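Local atomic coordinates of SalCYP truncation (Salinispora tropica, PDB entry 7ABB), a protein that belongs to the cytochrome P450 family, whose mostly helical fold encloses a haem, here modelled as heme c. Residues 51-54 / 55-59; 273-276 / 277-281. All blocks are in the same frame, centred on the assembly; numbering follows the deposited sequence.

Interaction 1. Residues 51-54 / 55-59; sequences GICA and AFRDE
Cys-53 and Arg-57 sit one turn apart at the C-terminal end of helix 49-56, and the arginine runs back along the cysteine. With CG beside its own backbone N (chi1 -69°) and the chain extended from CG to NE, Arg-57 turns its guanidinium so that one face lies over Cys-53 CB, off centre, with NH1 3.6 Å from that carbon. On the way CG passes 3.3 Å from Cys-53 O. The far end of the group is held by Thr-337 OG1, which bonds NH2.

Ala-54 lies in the last turn of the helix, and its carbonyl O shares Arg-57 N with Cys-53 O, at 3.2 and 3.1 Å respectively; both hydrogen bonds are weak and bent, one N-H being split between the carbonyls three and four residues back. Asp-58 CB then rests 3.4 Å from Ala-54 O, while its carboxylate reaches on to Thr-61 OG1.

Ala-55 still belongs to the regular turn: its N donates to Gly-51 O at 3.0 Å, and its methyl lies against that same oxygen. Next to it, Phe-56 N makes a nearly straight bond to Ile-52 O (172°). The two side chains lie alongside, Ile-52 CG2 3.6 Å from Phe-56 CE2, and the ring also touches heme c.

In the fold, Ala-55 and Ile-52 face Leu-46 of strand 43-46, so this helix packs on the strand that leads into it. Ile-52 meets Ala-310 and Phe-56 meets Leu-307, placing helix 307-310 against the same apolar side.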
loop_
_atom_site.group_PDB
_atom_site.type_symbol
_atom_site.label_atom_id
_atom_site.label_comp_id
_atom_site.label_asym_id
_atom_site.label_seq_id
_atom_site.Cartn_x
_atom_site.Cartn_y
_atom_site.Cartn_z
ATOM N N GLY A 51 -0.134 4.830 20.548
ATOM C CA GLY A 51 -0.447 6.221 20.242
ATOM C C GLY A 51 -0.872 6.402 18.798
ATOM O O GLY A 51 -1.819 7.137 18.486
ATOM N N ILE A 52 -0.185 5.735 17.892
ATOM C CA ILE A 52 -0.570 5.822 16.490
ATOM C C ILE A 52 -1.929 5.178 16.251
ATOM O O ILE A 52 -2.778 5.731 15.519
ATOM C CB ILE A 52 0.539 5.184 15.654
ATOM C CG1 ILE A 52 1.732 6.136 15.645
ATOM C CG2 ILE A 52 0.045 4.883 14.255
ATOM C CD1 ILE A 52 3.002 5.535 15.113
ATOM N N CYS A 53 -2.169 3.998 16.825
ATOM C CA CYS A 53 -3.483 3.367 16.683
ATOM C C CYS A 53 -4.582 4.297 17.182
ATOM O O CYS A 53 -5.617 4.476 16.513
ATOM C CB CYS A 53 -3.543 2.059 17.464
ATOM S SG CYS A 53 -2.731 0.705 16.653
ATOM N N ALA A 54 -4.374 4.878 18.357
ATOM C CA ALA A 54 -5.397 5.742 18.949
ATOM C C ALA A 54 -5.666 6.949 18.061
ATOM O O ALA A 54 -6.811 7.422 17.966
ATOM C CB ALA A 54 -4.973 6.193 20.341
ATOM N N ALA A 55 -4.622 7.477 17.431
ATOM C CA ALA A 55 -4.785 8.643 16.572
ATOM C C ALA A 55 -5.587 8.288 15.327
ATOM O O ALA A 55 -6.517 9.025 14.962
ATOM C CB ALA A 55 -3.429 9.219 16.182
ATOM N N PHE A 56 -5.280 7.148 14.710
ATOM C CA PHE A 56 -6.065 6.662 13.577
ATOM C C PHE A 56 -7.528 6.489 13.947
ATOM O O PHE A 56 -8.400 6.629 13.079
ATOM C CB PHE A 56 -5.524 5.314 13.084
ATOM C CG PHE A 56 -4.394 5.403 12.072
ATOM C CD1 PHE A 56 -4.574 6.000 10.831
ATOM C CD2 PHE A 56 -3.158 4.836 12.351
ATOM C CE1 PHE A 56 -3.524 6.037 9.892
ATOM C CE2 PHE A 56 -2.135 4.876 11.436
ATOM C CZ PHE A 56 -2.297 5.473 10.209
ATOM N N ARG A 57 -7.818 6.144 15.198
ATOM C CA ARG A 57 -9.173 5.822 15.627
ATOM C C ARG A 57 -9.939 6.998 16.216
ATOM O O ARG A 57 -11.094 6.816 16.594
ATOM C CB ARG A 57 -9.145 4.679 16.647
ATOM C CG ARG A 57 -8.724 3.365 16.020
ATOM C CD ARG A 57 -8.378 2.318 17.080
ATOM N NE ARG A 57 -7.872 1.109 16.419
ATOM C CZ ARG A 57 -7.058 0.225 16.991
ATOM N NH1 ARG A 57 -6.651 0.405 18.249
ATOM N NH2 ARG A 57 -6.645 -0.836 16.308
ATOM N N ASP A 58 -9.341 8.192 16.304
ATOM C CA ASP A 58 -10.001 9.369 16.897
ATOM C C ASP A 58 -9.925 10.511 15.885
ATOM O O ASP A 58 -9.092 11.406 15.991
ATOM C CB ASP A 58 -9.349 9.733 18.208
ATOM C CG ASP A 58 -9.974 10.926 18.873
ATOM O OD1 ASP A 58 -11.018 11.396 18.380
ATOM O OD2 ASP A 58 -9.405 11.392 19.897
ATOM N N GLU A 59 -10.830 10.493 14.909
ATOM C CA GLU A 59 -10.839 11.537 13.892
ATOM C C GLU A 59 -11.338 12.883 14.412
ATOM O O GLU A 59 -11.090 13.901 13.766
ATOM C CB GLU A 59 -11.705 11.111 12.710
ATOM C CG GLU A 59 -11.164 9.906 12.029
ATOM C CD GLU A 59 -11.918 9.558 10.773
ATOM O OE1 GLU A 59 -13.145 9.816 10.695
ATOM O OE2 GLU A 59 -11.259 9.019 9.871
#

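Interaction 2. Residues 273-276 / 277-281; sequences EEFL and RVNSC
Glu-274 and Arg-277 are the Glu and Arg of the ExxR motif, the signature of the P450 K helix, here helix 268-278. Their side chains run side by side in the same direction, and the arginine takes the carboxylate side-on: NE donates to OE1 of Glu-274 at 2.9 Å and NH2 to OE2 at 3.0 Å. Seen from the arginine the fit is flat, since both oxygens lie close to the guanidinium plane and the bonds are almost straight (176° for NE). Seen from the glutamate it is not: both nitrogens come from above the carboxylate plane, and the two planes stand 47° apart. Each chain folds to make this possible, Glu-274 bending at chi2 and Arg-277 at chi3.

More partners fix the pair. Arg-327 makes a second salt bridge to Glu-274 OE2, which also accepts from Asp-324 N, and Arg-277 NH1 donates to the carbonyls of Asn-311 and Pro-320. So many donors on a buried carboxylate would be expected to keep it charged.

Around the helix, Phe-275 and Asn-279 also point the same way, ring and amide planes only 5° from parallel, with CD1 of the phenylalanine 3.7 Å from ND2 of the asparagine. Asn-279 N donates to Phe-275 O just as the chain leaves helical geometry. Leu-276, whose side chain touches heme c, offers the next carbonyl, and there a side chain takes over: Ser-280 OG donates to Leu-276 O at 2.7 Å.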
loop_
_atom_site.group_PDB
_atom_site.type_symbol
_atom_site.label_atom_id
_atom_site.label_comp_id
_atom_site.label_asym_id
_atom_site.label_seq_id
_atom_site.Cartn_x
_atom_site.Cartn_y
_atom_site.Cartn_z
ATOM N N GLU A 273 1.919 -11.636 6.528
ATOM C CA GLU A 273 1.620 -10.625 7.543
ATOM C C GLU A 273 2.892 -10.113 8.195
ATOM O O GLU A 273 2.989 -8.931 8.538
ATOM C CB GLU A 273 0.689 -11.189 8.598
ATOM C CG GLU A 273 -0.619 -11.688 8.061
ATOM C CD GLU A 273 -1.424 -10.616 7.344
ATOM O OE1 GLU A 273 -1.994 -10.914 6.277
ATOM O OE2 GLU A 273 -1.504 -9.483 7.870
ATOM N N GLU A 274 3.879 -10.986 8.398
ATOM C CA GLU A 274 5.107 -10.521 9.018
ATOM C C GLU A 274 5.879 -9.600 8.077
ATOM O O GLU A 274 6.459 -8.603 8.530
ATOM C CB GLU A 274 5.948 -11.713 9.459
ATOM C CG GLU A 274 7.328 -11.378 10.041
ATOM C CD GLU A 274 7.293 -10.680 11.391
ATOM O OE1 GLU A 274 6.247 -10.064 11.758
ATOM O OE2 GLU A 274 8.310 -10.741 12.143
ATOM N N PHE A 275 5.876 -9.886 6.775
ATOM C CA PHE A 275 6.517 -8.976 5.831
ATOM C C PHE A 275 5.754 -7.662 5.721
ATOM O O PHE A 275 6.373 -6.595 5.629
ATOM C CB PHE A 275 6.670 -9.632 4.462
ATOM C CG PHE A 275 7.840 -10.568 4.363
ATOM C CD1 PHE A 275 9.108 -10.138 4.665
ATOM C CD2 PHE A 275 7.660 -11.860 3.914
ATOM C CE1 PHE A 275 10.196 -11.015 4.551
ATOM C CE2 PHE A 275 8.735 -12.724 3.775
ATOM C CZ PHE A 275 9.979 -12.297 4.083
ATOM N N LEU A 276 4.416 -7.710 5.761
ATOM C CA LEU A 276 3.662 -6.459 5.779
ATOM C C LEU A 276 4.067 -5.587 6.964
ATOM O O LEU A 276 4.254 -4.361 6.833
ATOM C CB LEU A 276 2.159 -6.752 5.795
ATOM C CG LEU A 276 1.560 -7.251 4.480
ATOM C CD1 LEU A 276 0.172 -7.852 4.714
ATOM C CD2 LEU A 276 1.514 -6.087 3.500
ATOM N N ARG A 277 4.204 -6.196 8.148
ATOM C CA ARG A 277 4.689 -5.463 9.314
ATOM C C ARG A 277 6.067 -4.875 9.053
ATOM O O ARG A 277 6.285 -3.673 9.217
ATOM C CB ARG A 277 4.734 -6.391 10.526
ATOM C CG ARG A 277 5.190 -5.674 11.783
ATOM C CD ARG A 277 5.480 -6.582 12.989
ATOM N NE ARG A 277 6.677 -7.423 12.808
ATOM C CZ ARG A 277 7.918 -7.017 13.048
ATOM N NH1 ARG A 277 8.153 -5.783 13.453
ATOM N NH2 ARG A 277 8.946 -7.859 12.846
ATOM N N VAL A 278 7.019 -5.728 8.655
ATOM C CA VAL A 278 8.426 -5.344 8.619
ATOM C C VAL A 278 8.691 -4.286 7.553
ATOM O O VAL A 278 9.551 -3.411 7.723
ATOM C CB VAL A 278 9.259 -6.619 8.382
ATOM C CG1 VAL A 278 10.625 -6.311 7.757
ATOM C CG2 VAL A 278 9.369 -7.367 9.694
ATOM N N ASN A 279 7.980 -4.365 6.419
ATOM C CA ASN A 279 8.255 -3.503 5.275
ATOM C C ASN A 279 7.307 -2.291 5.200
ATOM O O ASN A 279 7.279 -1.601 4.164
ATOM C CB ASN A 279 8.221 -4.347 4.008
ATOM C CG ASN A 279 9.362 -5.306 3.984
ATOM O OD1 ASN A 279 10.477 -4.911 4.326
ATOM N ND2 ASN A 279 9.122 -6.563 3.598
ATOM N N SER A 280 6.597 -1.985 6.276
ATOM C CA SER A 280 5.757 -0.806 6.311
ATOM C C SER A 280 6.565 0.485 6.238
ATOM O O SER A 280 7.619 0.626 6.877
ATOM C CB SER A 280 4.920 -0.807 7.594
ATOM O OG SER A 280 3.922 -1.792 7.532
ATOM N N CYS A 281 6.040 1.462 5.496
ATOM C CA CYS A 281 6.776 2.697 5.282
ATOM C C CYS A 281 5.883 3.920 5.094
ATOM O O CYS A 281 6.391 5.041 5.032
ATOM C CB CYS A 281 7.710 2.535 4.085
ATOM S SG CYS A 281 6.883 2.010 2.590
#

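Overall arrangement
From the N terminus, the chain leaves strand 43-46 for helix 49-56 and meets interaction 1 at its end; more than 200 residues later interaction 2 ends helix 268-278, ahead of strand 285-288. Both are local, so each closes only a helical turn, and they follow in series without nesting or crossing. The centres of interactions 1 and 2 lie about 19 Å apart and their nearest atoms about 10 Å, with no touch. The same later part of the chain serves both: Leu-307 and Ala-310 adjoin the first, Asn-311 and Tyr-312 the second, while Ile-333 meets 51-54 and His-332 meets 273-276. Phe-56 and Leu-276 both reach heme c.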